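Local coordinates for acid phosphatase (Bacillus anthracis, PDB 2I33) that hydrolyses phosphate monoesters at acidic pH as a class C acid phosphatase of the HAD superfamily, with a magnesium ion held by aspartates, at the interface of chains A and B. Residues are numbered along the deposited sequence; one frame, centred on the assembly and turned at random. Chains: chain A/B, Acid phosphatase.

Contact 1: the interface of chains A and B. Residues chain A 21, 24-25, 28, 78, 81; chain B 242, 245-247.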
loop_
_atom_site.group_PDB
_atom_site.type_symbol
_atom_site.label_atom_id
_atom_site.label_comp_id
_atom_site.label_asym_id
_atom_site.label_seq_id
_atom_site.Cartn_x
_atom_site.Cartn_y
_atom_site.Cartn_z
ATOM N N LEU A 21 1.521 12.981 -9.649
ATOM C CA LEU A 21 0.845 13.825 -8.691
ATOM C C LEU A 21 -0.069 13.058 -7.753
ATOM O O LEU A 21 0.067 13.180 -6.535
ATOM C CB LEU A 21 0.110 14.951 -9.378
ATOM C CG LEU A 21 -0.107 16.139 -8.456
ATOM C CD1 LEU A 21 -0.330 17.420 -9.263
ATOM C CD2 LEU A 21 -1.242 15.886 -7.519
ATOM N N ASP A 24 1.811 10.825 -5.318
ATOM C CA ASP A 24 2.491 11.639 -4.302
ATOM C C ASP A 24 1.501 12.175 -3.300
ATOM O O ASP A 24 1.750 12.167 -2.090
ATOM C CB ASP A 24 3.183 12.837 -4.950
ATOM C CG ASP A 24 4.385 12.464 -5.766
ATOM O OD1 ASP A 24 4.799 11.284 -5.769
ATOM O OD2 ASP A 24 4.929 13.378 -6.426
ATOM N N LEU A 25 0.368 12.611 -3.810
ATOM C CA LEU A 25 -0.665 13.202 -2.980
ATOM C C LEU A 25 -1.232 12.149 -2.017
ATOM O O LEU A 25 -1.428 12.406 -0.844
ATOM C CB LEU A 25 -1.752 13.748 -3.884
ATOM C CG LEU A 25 -2.843 14.543 -3.200
ATOM C CD1 LEU A 25 -2.305 15.767 -2.484
ATOM C CD2 LEU A 25 -3.793 14.934 -4.260
ATOM N N GLN A 28 1.433 11.454 0.656
ATOM C CA GLN A 28 1.596 12.555 1.594
ATOM C C GLN A 28 0.413 12.850 2.477
ATOM O O GLN A 28 0.585 13.386 3.582
ATOM C CB GLN A 28 1.919 13.837 0.840
ATOM C CG GLN A 28 3.301 13.856 0.355
ATOM C CD GLN A 28 3.838 15.262 0.182
ATOM O OE1 GLN A 28 3.216 16.107 -0.468
ATOM N NE2 GLN A 28 4.984 15.528 0.780
ATOM N N ALA A 78 7.233 15.971 -3.957
ATOM C CA ALA A 78 6.392 17.171 -4.106
ATOM C C ALA A 78 7.157 18.301 -4.804
ATOM O O ALA A 78 6.636 18.986 -5.675
ATOM C CB ALA A 78 5.880 17.637 -2.768
ATOM N N VAL A 81 7.211 17.651 -8.493
ATOM C CA VAL A 81 5.950 18.076 -9.088
ATOM C C VAL A 81 5.905 19.598 -9.281
ATOM O O VAL A 81 5.515 20.095 -10.341
ATOM C CB VAL A 81 4.741 17.607 -8.233
ATOM C CG1 VAL A 81 3.440 18.186 -8.763
ATOM C CG2 VAL A 81 4.668 16.092 -8.193
ATOM N N ARG B 242 -5.185 19.792 -5.459
ATOM C CA ARG B 242 -4.189 18.734 -5.454
ATOM C C ARG B 242 -2.792 19.349 -5.258
ATOM O O ARG B 242 -2.041 18.896 -4.384
ATOM C CB ARG B 242 -4.292 17.961 -6.753
ATOM C CG ARG B 242 -5.471 17.048 -6.821
ATOM C CD ARG B 242 -5.536 16.434 -8.204
ATOM N NE ARG B 242 -6.688 15.571 -8.413
ATOM C CZ ARG B 242 -6.784 14.696 -9.409
ATOM N NH1 ARG B 242 -5.827 14.615 -10.327
ATOM N NH2 ARG B 242 -7.831 13.897 -9.493
ATOM N N ASN B 245 -2.009 20.798 -1.723
ATOM C CA ASN B 245 -1.865 19.816 -0.645
ATOM C C ASN B 245 -0.618 18.973 -0.736
ATOM O O ASN B 245 -0.408 18.106 0.097
ATOM C CB ASN B 245 -3.100 18.933 -0.564
ATOM C CG ASN B 245 -4.195 19.602 0.161
ATOM O OD1 ASN B 245 -4.286 19.494 1.395
ATOM N ND2 ASN B 245 -4.989 20.382 -0.561
ATOM N N LEU B 246 0.208 19.234 -1.731
ATOM C CA LEU B 246 1.543 18.665 -1.746
ATOM C C LEU B 246 2.396 19.544 -0.841
ATOM O O LEU B 246 2.254 20.781 -0.828
ATOM C CB LEU B 246 2.094 18.659 -3.158
ATOM C CG LEU B 246 1.415 17.680 -4.092
ATOM C CD1 LEU B 246 1.889 17.967 -5.532
ATOM C CD2 LEU B 246 1.707 16.271 -3.640
ATOM N N LYS B 247 3.253 18.907 -0.067
ATOM C CA LYS B 247 4.148 19.611 0.827
ATOM C C LYS B 247 5.558 19.432 0.275
ATOM O O LYS B 247 6.083 18.343 0.354
ATOM C CB LYS B 247 4.067 18.998 2.226
#
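Helices 21-29 and 74-83 of chain A receive the C-terminal end of chain B, where helix 235-244 runs out into the loop bearing B:Asn245, B:Leu246 and B:Lys247. B:Leu246 hides 95 Å² against chain A, far more than any other residue of the patch, and its two methyls divide between the helices. CD1 turns to A:Val81, crossing its side chain at about a right angle and meeting the CG1 methyl at 3.6 Å; CD2 lies over helix 21-29, with A:Leu25 CA at 3.9 Å and A:Asp24 CB nearby. With CG anti to the carbonyl carbon (chi1 -70°), the isobutyl group projects from an extended backbone into the groove between the helices. A:Ala78 borders B:Leu246 on the helix 74-83 side, CB to CB at 3.9 Å.

Beyond the leucine, the primary amide of A:Gln28 reads both polar groups of one residue's backbone. B:Lys247 N donates to A:Gln28 OE1 at 2.8 Å, nearly straight at the hydrogen (169°) although tilted from the carbonyl plane. A:Gln28 NE2 returns a bond to B:Lys247 O at 3.1 Å, in the plane of its own amide and on a lone pair of the acceptor. This pairing fixes the turn of the amide and pins the chain next to B:Leu246.

At the opposite end, A:Leu25 straddles the end of helix 235-244: CD2 touches the aliphatic B:Arg242 CG at 3.7 Å, while CD1 reaches B:Asn245 CB at 3.8 Å. A:Leu21 CD2 packs on B:Arg242 CB. In the deposited assembly the site fastens the C-terminal tail of one subunit to its neighbour, and its two-fold twin suggests a reciprocal tail exchange that would stabilise a dimer.

Contact 2: the interface of chains A and B. Residues chain A 182, 200, 204, 207-208, 211, 213; chain B 35, 38-39, 42.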
loop_
_atom_site.group_PDB
_atom_site.type_symbol
_atom_site.label_atom_id
_atom_site.label_comp_id
_atom_site.label_asym_id
_atom_site.label_seq_id
_atom_site.Cartn_x
_atom_site.Cartn_y
_atom_site.Cartn_z
ATOM N N LEU A 182 10.496 -4.315 -3.635
ATOM C CA LEU A 182 10.742 -5.764 -3.559
ATOM C C LEU A 182 12.211 -6.062 -3.381
ATOM O O LEU A 182 12.554 -7.034 -2.734
ATOM C CB LEU A 182 10.222 -6.490 -4.793
ATOM C CG LEU A 182 8.710 -6.520 -4.937
ATOM C CD1 LEU A 182 8.333 -7.168 -6.250
ATOM C CD2 LEU A 182 8.070 -7.161 -3.748
ATOM N N VAL A 200 6.648 -12.558 -6.799
ATOM C CA VAL A 200 5.779 -12.240 -5.696
ATOM C C VAL A 200 4.774 -13.385 -5.467
ATOM O O VAL A 200 4.608 -13.874 -4.356
ATOM C CB VAL A 200 5.058 -10.906 -5.964
ATOM C CG1 VAL A 200 3.932 -10.699 -4.975
ATOM C CG2 VAL A 200 6.058 -9.779 -5.900
ATOM N N LYS A 204 4.357 -15.728 -2.153
ATOM C CA LYS A 204 3.193 -15.071 -1.574
ATOM C C LYS A 204 3.084 -15.292 -0.067
ATOM O O LYS A 204 2.684 -14.372 0.650
ATOM C CB LYS A 204 1.903 -15.499 -2.285
ATOM C CG LYS A 204 1.540 -16.950 -2.167
ATOM C CD LYS A 204 0.269 -17.255 -2.914
ATOM C CE LYS A 204 -0.195 -18.663 -2.666
ATOM N NZ LYS A 204 0.724 -19.698 -3.200
ATOM N N PHE A 207 4.928 -12.687 2.547
ATOM C CA PHE A 207 4.553 -11.323 2.798
ATOM C C PHE A 207 3.664 -11.241 3.994
ATOM O O PHE A 207 2.690 -11.959 4.097
ATOM C CB PHE A 207 3.953 -10.676 1.554
ATOM C CG PHE A 207 4.935 -10.602 0.439
ATOM C CD1 PHE A 207 5.961 -9.664 0.458
ATOM C CD2 PHE A 207 4.869 -11.501 -0.602
ATOM C CE1 PHE A 207 6.898 -9.655 -0.563
ATOM C CE2 PHE A 207 5.786 -11.465 -1.621
ATOM C CZ PHE A 207 6.784 -10.526 -1.588
ATOM N N GLY A 208 4.077 -10.404 4.932
ATOM C CA GLY A 208 3.457 -10.377 6.231
ATOM C C GLY A 208 4.002 -11.401 7.189
ATOM O O GLY A 208 3.546 -11.466 8.309
ATOM N N PHE A 211 8.730 -10.895 5.127
ATOM C CA PHE A 211 8.885 -9.699 4.341
ATOM C C PHE A 211 7.713 -8.823 4.665
ATOM O O PHE A 211 6.594 -9.208 4.372
ATOM C CB PHE A 211 8.812 -10.001 2.847
ATOM C CG PHE A 211 9.875 -10.916 2.351
ATOM C CD1 PHE A 211 11.057 -11.111 3.042
ATOM C CD2 PHE A 211 9.681 -11.620 1.172
ATOM C CE1 PHE A 211 12.021 -11.975 2.546
ATOM C CE2 PHE A 211 10.629 -12.436 0.682
ATOM C CZ PHE A 211 11.793 -12.638 1.369
ATOM N N ILE A 213 6.028 -5.465 3.827
ATOM C CA ILE A 213 6.028 -4.507 2.722
ATOM C C ILE A 213 5.177 -3.295 3.027
ATOM O O ILE A 213 4.157 -3.415 3.703
ATOM C CB ILE A 213 5.600 -5.185 1.400
ATOM C CG1 ILE A 213 5.734 -4.211 0.221
ATOM C CG2 ILE A 213 4.239 -5.843 1.530
ATOM C CD1 ILE A 213 6.011 -4.863 -1.035
ATOM N N ALA B 35 2.190 -7.798 -3.583
ATOM C CA ALA B 35 2.746 -8.282 -2.294
ATOM C C ALA B 35 1.936 -7.706 -1.131
ATOM O O ALA B 35 1.776 -8.318 -0.060
ATOM C CB ALA B 35 4.187 -7.896 -2.155
ATOM N N TYR B 38 -1.220 -9.753 -0.901
ATOM C CA TYR B 38 -0.917 -11.000 -0.184
ATOM C C TYR B 38 -0.658 -10.742 1.294
ATOM O O TYR B 38 -1.080 -11.534 2.147
ATOM C CB TYR B 38 0.287 -11.660 -0.797
ATOM C CG TYR B 38 0.005 -12.307 -2.142
ATOM C CD1 TYR B 38 -1.039 -13.232 -2.296
ATOM C CD2 TYR B 38 0.806 -12.034 -3.235
ATOM C CE1 TYR B 38 -1.279 -13.838 -3.509
ATOM C CE2 TYR B 38 0.584 -12.651 -4.439
ATOM C CZ TYR B 38 -0.459 -13.544 -4.580
ATOM O OH TYR B 38 -0.663 -14.149 -5.809
ATOM N N GLN B 39 0.088 -9.688 1.612
ATOM C CA GLN B 39 0.375 -9.394 2.998
ATOM C C GLN B 39 -0.935 -9.227 3.764
ATOM O O GLN B 39 -1.123 -9.757 4.865
ATOM C CB GLN B 39 1.186 -8.111 3.126
ATOM C CG GLN B 39 1.503 -7.757 4.552
ATOM C CD GLN B 39 2.680 -6.810 4.618
ATOM O OE1 GLN B 39 3.798 -7.249 4.634
ATOM N NE2 GLN B 39 2.425 -5.517 4.600
ATOM N N ASN B 42 -2.798 -12.599 3.960
ATOM C CA ASN B 42 -2.079 -13.494 4.868
ATOM C C ASN B 42 -2.308 -13.144 6.325
ATOM O O ASN B 42 -2.535 -14.003 7.179
ATOM C CB ASN B 42 -0.584 -13.480 4.593
ATOM C CG ASN B 42 -0.231 -14.154 3.300
ATOM O OD1 ASN B 42 -1.029 -14.927 2.727
ATOM N ND2 ASN B 42 0.972 -13.852 2.791
#
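In this HAD-superfamily phosphatase, helix 31-54 of chain B lies against helix 193-202, the 3-10 turn 204-206, the following loop and strand 211-213 of chain A, whose backbone turns at A:Gly208 with a positive phi. B:Ala35 CB sits over the centre of the A:Phe207 ring, 3.5 Å from its centroid, as a CH-pi contact. The roles are reversed at B:Tyr38, whose ring receives A:Lys204 CB over its centre at 3.5 Å. The lysine's CG stands between its backbone N and carbonyl carbon (chi1 64°), and from there the chain runs outward over the CE1-CZ rim, with CD 3.8 Å from B:Tyr38 CE1. A:Val200 CG1 lies in plane at the edge of the same tyrosine ring.

B:Asn42 spends its ND2 on two backbone carbonyls, A:Lys204 O at 2.8 Å and A:Phe207 O at 2.9 Å, both in its amide plane. The bond to A:Phe207 O is nearly straight (175° at the hydrogen); that to A:Lys204 O is more bent.

B:Gln39, its CG anti to the backbone N (chi1 180°), extends to strand residue A:Ile213. OE1 accepts from A:Ile213 N at 3.0 Å, the donor tilted from the carbonyl plane. NE2 donates to A:Ile213 O at 2.9 Å on a lone pair, although the acceptor is tilted out of the glutamine's own amide plane. The paired bonds set the rotation of the amide, and A:Ile213 CG2 packs against its CD.

The C-alpha centres of contact 1 and contact 2 are about 27 Å apart, and they have no residue in common. Contact 1 takes the end of helix 235-244 and the tail after it from chain B, contact 2 the long helix 31-54. On chain A, contact 1 uses helices 21-29 and 74-83, whereas contact 2 uses segments from 182 to 213. Helix 21-29 comes just before helix 31-54 in sequence, so each subunit's N-terminal helical region serves both contacts once the two-fold twins are counted. Such spaced, reciprocal patches may help resist rocking and are consistent with a stable dimer, although the crystal assembly alone does not establish one.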